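Local coordinates for DsrH (Allochromatium vinosum, PDB 2HY5), which is one of the three kinds of subunit of the DsrEFH complex of a sulfur-oxidising bacterium and probably takes part in the handling of sulfur during its oxidation, at residues C[2-10]-C[91-102]; C[28-38]-C[58-69]. All coordinates share one frame; numbering follows the deposited sequence.

Contact 1 (C[2-10]-C[91-102])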
loop_
_atom_site.group_PDB
_atom_site.type_symbol
_atom_site.label_atom_id
_atom_site.label_comp_id
_atom_site.label_asym_id
_atom_site.label_seq_id
_atom_site.Cartn_x
_atom_site.Cartn_y
_atom_site.Cartn_z
ATOM N N SER C 2 -16.579 2.539 23.864
ATOM C CA SER C 2 -17.684 2.241 22.903
ATOM C C SER C 2 -17.223 2.427 21.461
ATOM O O SER C 2 -18.002 2.825 20.602
ATOM C CB SER C 2 -18.877 3.155 23.183
ATOM O OG SER C 2 -18.500 4.519 23.070
ATOM N N ILE C 3 -15.950 2.148 21.202
ATOM C CA ILE C 3 -15.414 2.272 19.850
ATOM C C ILE C 3 -15.173 0.897 19.257
ATOM O O ILE C 3 -14.743 -0.022 19.954
ATOM C CB ILE C 3 -14.046 2.999 19.836
ATOM C CG1 ILE C 3 -14.198 4.422 20.371
ATOM C CG2 ILE C 3 -13.471 3.009 18.420
ATOM C CD1 ILE C 3 -12.876 5.155 20.504
ATOM N N LEU C 4 -15.462 0.758 17.968
ATOM C CA LEU C 4 -15.176 -0.480 17.269
ATOM C C LEU C 4 -13.947 -0.148 16.443
ATOM O O LEU C 4 -14.004 0.696 15.545
ATOM C CB LEU C 4 -16.302 -0.897 16.316
ATOM C CG LEU C 4 -15.846 -1.997 15.344
ATOM C CD1 LEU C 4 -15.610 -3.296 16.102
ATOM C CD2 LEU C 4 -16.874 -2.193 14.239
ATOM N N HIS C 5 -12.830 -0.786 16.763
ATOM C CA HIS C 5 -11.596 -0.565 16.019
ATOM C C HIS C 5 -11.517 -1.630 14.937
ATOM O O HIS C 5 -11.817 -2.799 15.189
ATOM C CB HIS C 5 -10.385 -0.720 16.941
ATOM C CG HIS C 5 -10.376 0.227 18.099
ATOM N ND1 HIS C 5 -9.798 1.476 18.037
ATOM C CD2 HIS C 5 -10.883 0.112 19.350
ATOM C CE1 HIS C 5 -9.946 2.090 19.196
ATOM N NE2 HIS C 5 -10.604 1.284 20.013
ATOM N N THR C 6 -11.124 -1.238 13.729
ATOM C CA THR C 6 -10.983 -2.217 12.661
ATOM C C THR C 6 -9.512 -2.288 12.271
ATOM O O THR C 6 -8.840 -1.262 12.150
ATOM C CB THR C 6 -11.829 -1.856 11.415
ATOM O OG1 THR C 6 -11.405 -0.594 10.885
ATOM C CG2 THR C 6 -13.312 -1.786 11.777
ATOM N N VAL C 7 -9.012 -3.506 12.105
ATOM C CA VAL C 7 -7.614 -3.723 11.727
ATOM C C VAL C 7 -7.610 -4.648 10.522
ATOM O O VAL C 7 -8.073 -5.787 10.615
ATOM C CB VAL C 7 -6.819 -4.380 12.877
ATOM C CG1 VAL C 7 -5.385 -4.642 12.436
ATOM C CG2 VAL C 7 -6.838 -3.476 14.104
ATOM N N ASN C 8 -7.085 -4.171 9.395
ATOM C CA ASN C 8 -7.081 -4.988 8.183
ATOM C C ASN C 8 -5.715 -5.412 7.676
ATOM O O ASN C 8 -5.618 -6.005 6.608
ATOM C CB ASN C 8 -7.805 -4.251 7.054
ATOM C CG ASN C 8 -7.036 -3.037 6.565
ATOM O OD1 ASN C 8 -7.196 -2.605 5.425
ATOM N ND2 ASN C 8 -6.205 -2.472 7.434
ATOM N N LYS C 9 -4.667 -5.107 8.432
ATOM C CA LYS C 9 -3.312 -5.450 8.018
ATOM C C LYS C 9 -2.675 -6.512 8.900
ATOM O O LYS C 9 -2.942 -6.584 10.097
ATOM C CB LYS C 9 -2.443 -4.191 8.014
ATOM C CG LYS C 9 -2.229 -3.582 6.639
ATOM C CD LYS C 9 -3.521 -3.472 5.856
ATOM C CE LYS C 9 -3.285 -2.942 4.450
ATOM N NZ LYS C 9 -2.433 -3.825 3.611
ATOM N N SER C 10 -1.824 -7.329 8.289
ATOM C CA SER C 10 -1.120 -8.391 8.991
ATOM C C SER C 10 -0.275 -7.824 10.128
ATOM O O SER C 10 0.395 -6.803 9.965
ATOM C CB SER C 10 -0.213 -9.145 8.017
ATOM O OG SER C 10 0.714 -9.955 8.711
ATOM N N LEU C 91 -21.714 -4.978 14.534
ATOM C CA LEU C 91 -20.704 -4.419 15.423
ATOM C C LEU C 91 -20.599 -2.904 15.258
ATOM O O LEU C 91 -20.432 -2.180 16.240
ATOM C CB LEU C 91 -19.335 -5.057 15.163
ATOM C CG LEU C 91 -19.124 -6.476 15.702
ATOM C CD1 LEU C 91 -17.761 -6.996 15.266
ATOM C CD2 LEU C 91 -19.231 -6.468 17.222
ATOM N N THR C 92 -20.697 -2.415 14.024
ATOM C CA THR C 92 -20.594 -0.975 13.795
ATOM C C THR C 92 -21.784 -0.213 14.366
ATOM O O THR C 92 -21.647 0.952 14.742
ATOM C CB THR C 92 -20.479 -0.623 12.291
ATOM O OG1 THR C 92 -21.681 -1.013 11.614
ATOM C CG2 THR C 92 -19.280 -1.330 11.668
ATOM N N THR C 93 -22.948 -0.859 14.430
ATOM C CA THR C 93 -24.134 -0.197 14.967
ATOM C C THR C 93 -24.256 -0.359 16.480
ATOM O O THR C 93 -24.831 0.497 17.155
ATOM C CB THR C 93 -25.437 -0.704 14.296
ATOM O OG1 THR C 93 -25.585 -2.112 14.507
ATOM C CG2 THR C 93 -25.406 -0.424 12.805
ATOM N N GLU C 94 -23.723 -1.455 17.012
ATOM C CA GLU C 94 -23.763 -1.690 18.454
ATOM C C GLU C 94 -22.800 -0.723 19.135
ATOM O O GLU C 94 -23.116 -0.150 20.179
ATOM C CB GLU C 94 -23.378 -3.139 18.769
ATOM C CG GLU C 94 -24.424 -4.156 18.321
ATOM C CD GLU C 94 -23.909 -5.587 18.328
ATOM O OE1 GLU C 94 -24.708 -6.510 18.068
ATOM O OE2 GLU C 94 -22.702 -5.791 18.582
ATOM N N CYS C 95 -21.624 -0.538 18.536
ATOM C CA CYS C 95 -20.639 0.392 19.079
ATOM C C CYS C 95 -21.031 1.812 18.666
ATOM O O CYS C 95 -21.804 2.000 17.729
ATOM C CB CYS C 95 -19.241 0.044 18.563
ATOM S SG CYS C 95 -18.594 -1.520 19.218
ATOM N N ASP C 96 -20.501 2.812 19.362
ATOM C CA ASP C 96 -20.846 4.202 19.073
ATOM C C ASP C 96 -20.091 4.830 17.908
ATOM O O ASP C 96 -20.618 5.700 17.217
ATOM C CB ASP C 96 -20.629 5.059 20.322
ATOM C CG ASP C 96 -21.523 4.646 21.471
ATOM O OD1 ASP C 96 -21.337 5.175 22.584
ATOM O OD2 ASP C 96 -22.415 3.797 21.262
ATOM N N THR C 97 -18.855 4.402 17.695
ATOM C CA THR C 97 -18.044 4.953 16.613
ATOM C C THR C 97 -17.139 3.866 16.059
ATOM O O THR C 97 -16.792 2.925 16.764
ATOM C CB THR C 97 -17.170 6.127 17.122
ATOM O OG1 THR C 97 -18.019 7.143 17.673
ATOM C CG2 THR C 97 -16.348 6.724 15.992
ATOM N N VAL C 98 -16.772 3.992 14.789
ATOM C CA VAL C 98 -15.881 3.032 14.157
ATOM C C VAL C 98 -14.573 3.752 13.867
ATOM O O VAL C 98 -14.572 4.882 13.384
ATOM C CB VAL C 98 -16.460 2.503 12.830
ATOM C CG1 VAL C 98 -15.540 1.426 12.254
ATOM C CG2 VAL C 98 -17.861 1.943 13.054
ATOM N N GLN C 99 -13.463 3.098 14.179
ATOM C CA GLN C 99 -12.154 3.690 13.954
ATOM C C GLN C 99 -11.308 2.718 13.157
ATOM O O GLN C 99 -11.023 1.619 13.620
ATOM C CB GLN C 99 -11.466 3.986 15.284
ATOM C CG GLN C 99 -10.176 4.778 15.139
ATOM C CD GLN C 99 -9.613 5.208 16.473
ATOM O OE1 GLN C 99 -8.899 4.457 17.133
ATOM N NE2 GLN C 99 -9.951 6.423 16.890
ATOM N N ALA C 100 -10.901 3.119 11.959
ATOM C CA ALA C 100 -10.107 2.235 11.117
ATOM C C ALA C 100 -8.604 2.432 11.297
ATOM O O ALA C 100 -8.106 3.555 11.253
ATOM C CB ALA C 100 -10.483 2.445 9.652
ATOM N N TRP C 101 -7.897 1.330 11.515
ATOM C CA TRP C 101 -6.450 1.349 11.658
ATOM C C TRP C 101 -5.935 0.749 10.368
ATOM O O TRP C 101 -5.936 -0.472 10.193
ATOM C CB TRP C 101 -5.999 0.511 12.854
ATOM C CG TRP C 101 -6.406 1.100 14.164
ATOM C CD1 TRP C 101 -7.606 0.939 14.804
ATOM C CD2 TRP C 101 -5.624 1.972 14.991
ATOM N NE1 TRP C 101 -7.619 1.659 15.979
ATOM C CE2 TRP C 101 -6.418 2.296 16.119
ATOM C CE3 TRP C 101 -4.337 2.510 14.885
ATOM C CZ2 TRP C 101 -5.939 3.144 17.147
ATOM C CZ3 TRP C 101 -3.869 3.349 15.899
ATOM C CH2 TRP C 101 -4.667 3.656 17.013
ATOM N N LEU C 102 -5.522 1.621 9.454
ATOM C CA LEU C 102 -5.037 1.195 8.145
ATOM C C LEU C 102 -3.561 0.800 8.155
ATOM O O LEU C 102 -2.739 1.621 7.701
ATOM C CB LEU C 102 -5.292 2.312 7.121
ATOM C CG LEU C 102 -6.771 2.735 7.063
ATOM C CD1 LEU C 102 -6.956 3.845 6.041
ATOM C CD2 LEU C 102 -7.654 1.545 6.701
ATOM O OXT LEU C 102 -3.240 -0.318 8.613
HETATM O O HOH W 1 -9.133 -1.023 9.052
#
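Ser2 meets the turn between helix 85-94 and strand 97-101, where the first strand of a parallel alpha/beta sheet is joined to its last. The axes of strands 3-7 and 97-101 approach to 4.6 Å at 23°, the small angle of parallel neighbours. Ser2 O accepts the backbone N of Asp96, and Ser2 OG donates to Asp96 OD1, approaching from above the carboxylate plane at 3.0 Å. Ile3 lays CG2 over the centre of the His5 imidazole and also against Gln99 CB. Backbone bonds then alternate in parallel fashion: Leu4 N to Thr97 O, Gln99 N to Leu4 O, Thr6 N to Gln99 O and Trp101 N to Thr6 O.

On the opposite face from Ile3, Leu4 turns toward the helix end. With chi1 at 166° its CG lies opposite the backbone N, and CD2 touches Thr92 CG2 at 3.6 Å and Leu91 CB at 3.9 Å, while CB rests on Cys95 SG. Arg124 of the DsrE subunit binds the carbonyls of Thr92 and Cys95, so this turn also lies at a subunit interface.

His5 and Trp101 point the same way from adjacent strands, their rings rim to rim with planes at 39°. What fixes the indole against the imidazole is a nearly straight bond, Trp101 NE1 donating to His5 ND1 at 3.0 Å. Gln99 OE1 lies in the imidazole plane at its edge, 3.2 Å from His5 ND1. Thr6, on the Leu4 face, packs CG2 against Val98 CG1, and its OG1 is bonded to a water that gives a weak bond to Trp101 O. Farther along, Val7 CG2 reaches Trp101 CB at 4.3 Å.

Contact 2 (C[28-38]-C[58-69])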
loop_
_atom_site.group_PDB
_atom_site.type_symbol
_atom_site.label_atom_id
_atom_site.label_comp_id
_atom_site.label_asym_id
_atom_site.label_seq_id
_atom_site.Cartn_x
_atom_site.Cartn_y
_atom_site.Cartn_z
ATOM N N ALA C 28 -13.904 -1.704 24.719
ATOM C CA ALA C 28 -13.912 -1.478 23.279
ATOM C C ALA C 28 -13.886 -2.801 22.524
ATOM O O ALA C 28 -13.563 -3.850 23.085
ATOM C CB ALA C 28 -12.711 -0.627 22.879
ATOM N N SER C 29 -14.235 -2.746 21.246
ATOM C CA SER C 29 -14.231 -3.936 20.415
ATOM C C SER C 29 -13.225 -3.762 19.290
ATOM O O SER C 29 -12.975 -2.648 18.835
ATOM C CB SER C 29 -15.621 -4.188 19.832
ATOM O OG SER C 29 -16.554 -4.482 20.856
ATOM N N VAL C 30 -12.642 -4.872 18.858
ATOM C CA VAL C 30 -11.672 -4.854 17.779
ATOM C C VAL C 30 -12.050 -5.934 16.777
ATOM O O VAL C 30 -12.283 -7.088 17.147
ATOM C CB VAL C 30 -10.238 -5.135 18.295
ATOM C CG1 VAL C 30 -9.260 -5.115 17.136
ATOM C CG2 VAL C 30 -9.835 -4.099 19.332
ATOM N N LEU C 31 -12.132 -5.553 15.507
ATOM C CA LEU C 31 -12.460 -6.501 14.455
ATOM C C LEU C 31 -11.287 -6.651 13.515
ATOM O O LEU C 31 -10.765 -5.665 12.983
ATOM C CB LEU C 31 -13.678 -6.049 13.644
ATOM C CG LEU C 31 -13.928 -6.935 12.411
ATOM C CD1 LEU C 31 -14.400 -8.320 12.852
ATOM C CD2 LEU C 31 -14.958 -6.292 11.509
ATOM N N LEU C 32 -10.887 -7.897 13.313
ATOM C CA LEU C 32 -9.788 -8.222 12.426
ATOM C C LEU C 32 -10.392 -8.717 11.121
ATOM O O LEU C 32 -11.180 -9.661 11.121
ATOM C CB LEU C 32 -8.942 -9.332 13.045
ATOM C CG LEU C 32 -8.393 -9.046 14.446
ATOM C CD1 LEU C 32 -7.786 -10.325 15.036
ATOM C CD2 LEU C 32 -7.356 -7.932 14.364
ATOM N N PHE C 33 -10.056 -8.065 10.013
ATOM C CA PHE C 33 -10.567 -8.520 8.731
ATOM C C PHE C 33 -9.473 -8.372 7.679
ATOM O O PHE C 33 -8.429 -7.784 7.953
ATOM C CB PHE C 33 -11.883 -7.807 8.353
ATOM C CG PHE C 33 -11.739 -6.354 7.981
ATOM C CD1 PHE C 33 -11.251 -5.421 8.890
ATOM C CD2 PHE C 33 -12.159 -5.910 6.730
ATOM C CE1 PHE C 33 -11.187 -4.067 8.559
ATOM C CE2 PHE C 33 -12.100 -4.561 6.392
ATOM C CZ PHE C 33 -11.614 -3.637 7.308
ATOM N N GLU C 34 -9.693 -8.934 6.496
ATOM C CA GLU C 34 -8.677 -8.917 5.452
ATOM C C GLU C 34 -7.432 -9.593 6.031
ATOM O O GLU C 34 -7.541 -10.627 6.687
ATOM C CB GLU C 34 -8.378 -7.481 5.000
ATOM C CG GLU C 34 -9.515 -6.868 4.192
ATOM C CD GLU C 34 -9.195 -5.487 3.647
ATOM O OE1 GLU C 34 -7.998 -5.157 3.514
ATOM O OE2 GLU C 34 -10.147 -4.738 3.337
ATOM N N ASP C 35 -6.258 -9.014 5.806
ATOM C CA ASP C 35 -5.017 -9.597 6.308
ATOM C C ASP C 35 -4.861 -9.514 7.832
ATOM O O ASP C 35 -3.965 -10.141 8.408
ATOM C CB ASP C 35 -3.817 -8.938 5.620
ATOM C CG ASP C 35 -3.676 -9.352 4.161
ATOM O OD1 ASP C 35 -2.818 -8.768 3.464
ATOM O OD2 ASP C 35 -4.403 -10.269 3.704
ATOM N N GLY C 36 -5.725 -8.741 8.485
ATOM C CA GLY C 36 -5.652 -8.633 9.932
ATOM C C GLY C 36 -6.001 -9.959 10.596
ATOM O O GLY C 36 -5.664 -10.191 11.762
ATOM N N ILE C 37 -6.682 -10.822 9.842
ATOM C CA ILE C 37 -7.118 -12.150 10.297
ATOM C C ILE C 37 -6.002 -13.016 10.882
ATOM O O ILE C 37 -6.222 -13.792 11.810
ATOM C CB ILE C 37 -7.780 -12.916 9.116
ATOM C CG1 ILE C 37 -9.288 -12.958 9.318
ATOM C CG2 ILE C 37 -7.176 -14.307 8.941
ATOM C CD1 ILE C 37 -9.928 -11.619 9.229
ATOM N N TYR C 38 -4.804 -12.883 10.332
ATOM C CA TYR C 38 -3.684 -13.692 10.791
ATOM C C TYR C 38 -3.368 -13.506 12.275
ATOM O O TYR C 38 -2.855 -14.417 12.923
ATOM C CB TYR C 38 -2.457 -13.391 9.934
ATOM C CG TYR C 38 -2.652 -13.776 8.483
ATOM C CD1 TYR C 38 -2.629 -12.811 7.474
ATOM C CD2 TYR C 38 -2.850 -15.105 8.118
ATOM C CE1 TYR C 38 -2.796 -13.163 6.140
ATOM C CE2 TYR C 38 -3.014 -15.472 6.782
ATOM C CZ TYR C 38 -2.986 -14.490 5.797
ATOM O OH TYR C 38 -3.128 -14.831 4.469
ATOM N N LYS C 58 -13.043 -6.813 23.544
ATOM C CA LYS C 58 -13.825 -7.867 22.910
ATOM C C LYS C 58 -13.229 -7.966 21.506
ATOM O O LYS C 58 -13.269 -6.998 20.748
ATOM C CB LYS C 58 -15.300 -7.471 22.808
ATOM C CG LYS C 58 -15.967 -7.166 24.138
ATOM C CD LYS C 58 -17.416 -6.748 23.927
ATOM C CE LYS C 58 -18.111 -6.461 25.246
ATOM N NZ LYS C 58 -19.554 -6.141 25.053
ATOM N N LEU C 59 -12.666 -9.120 21.167
ATOM C CA LEU C 59 -12.045 -9.299 19.856
ATOM C C LEU C 59 -12.912 -10.140 18.928
ATOM O O LEU C 59 -13.506 -11.139 19.346
ATOM C CB LEU C 59 -10.678 -9.973 20.004
ATOM C CG LEU C 59 -9.649 -9.342 20.943
ATOM C CD1 LEU C 59 -8.347 -10.132 20.851
ATOM C CD2 LEU C 59 -9.418 -7.883 20.575
ATOM N N TYR C 60 -12.971 -9.727 17.665
ATOM C CA TYR C 60 -13.750 -10.421 16.646
ATOM C C TYR C 60 -12.887 -10.603 15.410
ATOM O O TYR C 60 -11.977 -9.814 15.164
ATOM C CB TYR C 60 -14.981 -9.602 16.252
ATOM C CG TYR C 60 -15.902 -9.277 17.396
ATOM C CD1 TYR C 60 -15.606 -8.243 18.284
ATOM C CD2 TYR C 60 -17.062 -10.018 17.605
ATOM C CE1 TYR C 60 -16.449 -7.956 19.356
ATOM C CE2 TYR C 60 -17.911 -9.739 18.676
ATOM C CZ TYR C 60 -17.597 -8.711 19.545
ATOM O OH TYR C 60 -18.422 -8.454 20.616
ATOM N N VAL C 61 -13.177 -11.641 14.637
ATOM C CA VAL C 61 -12.433 -11.904 13.416
ATOM C C VAL C 61 -13.449 -12.216 12.326
ATOM O O VAL C 61 -14.442 -12.891 12.581
ATOM C CB VAL C 61 -11.451 -13.093 13.606
ATOM C CG1 VAL C 61 -12.208 -14.368 13.935
ATOM C CG2 VAL C 61 -10.614 -13.280 12.355
ATOM N N LEU C 62 -13.212 -11.714 11.116
ATOM C CA LEU C 62 -14.148 -11.942 10.018
ATOM C C LEU C 62 -13.963 -13.327 9.399
ATOM O O LEU C 62 -12.954 -13.606 8.753
ATOM C CB LEU C 62 -13.985 -10.845 8.956
ATOM C CG LEU C 62 -15.056 -10.796 7.864
ATOM C CD1 LEU C 62 -16.429 -10.499 8.464
ATOM C CD2 LEU C 62 -14.679 -9.722 6.862
ATOM N N GLY C 63 -14.956 -14.188 9.613
ATOM C CA GLY C 63 -14.917 -15.550 9.108
ATOM C C GLY C 63 -14.630 -15.697 7.624
ATOM O O GLY C 63 -13.849 -16.567 7.238
ATOM N N PRO C 64 -15.263 -14.886 6.763
ATOM C CA PRO C 64 -15.021 -14.980 5.321
ATOM C C PRO C 64 -13.543 -14.807 4.962
ATOM O O PRO C 64 -13.022 -15.531 4.110
ATOM C CB PRO C 64 -15.902 -13.872 4.758
ATOM C CG PRO C 64 -17.078 -13.901 5.682
ATOM C CD PRO C 64 -16.406 -13.995 7.040
ATOM N N ASP C 65 -12.869 -13.851 5.599
ATOM C CA ASP C 65 -11.450 -13.638 5.326
ATOM C C ASP C 65 -10.617 -14.773 5.921
ATOM O O ASP C 65 -9.614 -15.189 5.340
ATOM C CB ASP C 65 -10.987 -12.274 5.857
ATOM C CG ASP C 65 -11.305 -11.135 4.891
ATOM O OD1 ASP C 65 -11.031 -11.299 3.680
ATOM O OD2 ASP C 65 -11.808 -10.075 5.328
ATOM N N LEU C 66 -11.039 -15.281 7.075
ATOM C CA LEU C 66 -10.334 -16.391 7.709
ATOM C C LEU C 66 -10.339 -17.592 6.779
ATOM O O LEU C 66 -9.295 -18.184 6.499
ATOM C CB LEU C 66 -11.028 -16.792 9.015
ATOM C CG LEU C 66 -10.490 -16.314 10.360
ATOM C CD1 LEU C 66 -11.489 -16.694 11.444
ATOM C CD2 LEU C 66 -9.126 -16.946 10.638
ATOM N N LYS C 67 -11.531 -17.952 6.309
ATOM C CA LYS C 67 -11.701 -19.102 5.428
ATOM C C LYS C 67 -10.979 -18.933 4.098
ATOM O O LYS C 67 -10.404 -19.881 3.569
ATOM C CB LYS C 67 -13.188 -19.349 5.143
ATOM C CG LYS C 67 -14.104 -19.404 6.350
ATOM C CD LYS C 67 -15.553 -19.487 5.880
ATOM C CE LYS C 67 -16.547 -19.006 6.934
ATOM N NZ LYS C 67 -16.511 -19.807 8.188
ATOM N N ALA C 68 -11.018 -17.726 3.550
ATOM C CA ALA C 68 -10.375 -17.461 2.275
ATOM C C ALA C 68 -8.871 -17.696 2.364
ATOM O O ALA C 68 -8.229 -18.093 1.388
ATOM C CB ALA C 68 -10.649 -16.033 1.853
ATOM N N ARG C 69 -8.316 -17.466 3.546
ATOM C CA ARG C 69 -6.887 -17.639 3.731
ATOM C C ARG C 69 -6.473 -19.029 4.200
ATOM O O ARG C 69 -5.301 -19.274 4.477
ATOM C CB ARG C 69 -6.366 -16.533 4.645
ATOM C CG ARG C 69 -6.404 -15.178 3.932
ATOM C CD ARG C 69 -6.294 -14.011 4.883
ATOM N NE ARG C 69 -6.277 -12.726 4.184
ATOM C CZ ARG C 69 -7.338 -12.158 3.617
ATOM N NH1 ARG C 69 -8.523 -12.758 3.655
ATOM N NH2 ARG C 69 -7.215 -10.977 3.033
HETATM O O HOH W 2 -18.899 -6.052 21.231
HETATM O O HOH W 3 -3.130 -17.495 3.838
#
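Ile37 projects its branches into the junction of strand 58-62 with helix 63-68. Its CG1 presses on Val61 CG2 at 3.3 Å, tighter than ordinary carbon contact, and CD1 reaches Asp65 CB while CG2 meets Leu66 CD2 at 3.7 Å. Val61 CG2 is anti to its own backbone N (chi1 of CG1 62°), which directs that methyl at the isoleucine. On the same sheet face as Val61, Val30 CB lies beside Leu59 CD2. On the other face the Leu31 and Tyr60 side chains cross at about a right angle, Leu31 CD1 touching Tyr60 CB, and at the strand end Phe33 CB abuts Leu62 CD2.

The axes of the parallel strands 29-32 and 58-62 approach to 4.5 Å at 20°. Their five backbone bonds run from Lys58 N to Ala28 O through to Leu62 N to Leu32 O. At the start of the pair one water joins Ser29 OG to Tyr60 OH.

Beyond the strand ends the contact turns polar. Glu34 N donates to Asp65 OD2 at 2.7 Å, entering from above the carboxylate. The extended Arg69 grips Asp35 side-on: NE and NH2, at 3.1 and 3.0 Å, both converge on Asp35 OD2, which lies in the guanidinium plane. NH1 bonds Asp65 OD1 at 2.9 Å as well as Asp65 O, and Glu34 O sits over one guanidinium face. Gln15 of the DsrE subunit also binds Asp65 OD1 and Arg69 NH2. Tyr38 crosses Arg69 at about a right angle, its OH against CG and CD, and shares a water with Arg69 O. A methionine in place of Arg69 would probably leave the carboxylates of Asp35 and Asp65 without their common positive mate and Asp35 freer to turn.

With helix 47-53 connecting the strands, this is a beta-alpha-beta unit of a parallel alpha/beta sheet, with a salt-bridge network just beyond its strands' carboxyl-terminal ends.

How the contacts relate
Contact 1 and contact 2 are parallel strand pairs of one sheet, ordered 58-62, 29-32, 3-7, 97-101, with their centres about 11 Å apart. Strands 3-7 and 29-32 join them directly: His5 N lies 2.8 Å from Ser29 O, and Leu31 N lies 2.8 Å from His5 O, both probable hydrogen bonds. Past the strand ends, Asn8 O packs on Asp35 CB at 3.6 Å. In sequence, contact 2 is nested inside the loop closed by contact 1, which pairs the first and last strands of the chain. Both contacts also meet DsrE and DsrF subunits: Leu102 O bonds Lys14 of a DsrF subunit, and Glu34 bonds Ser19 of a DsrE subunit.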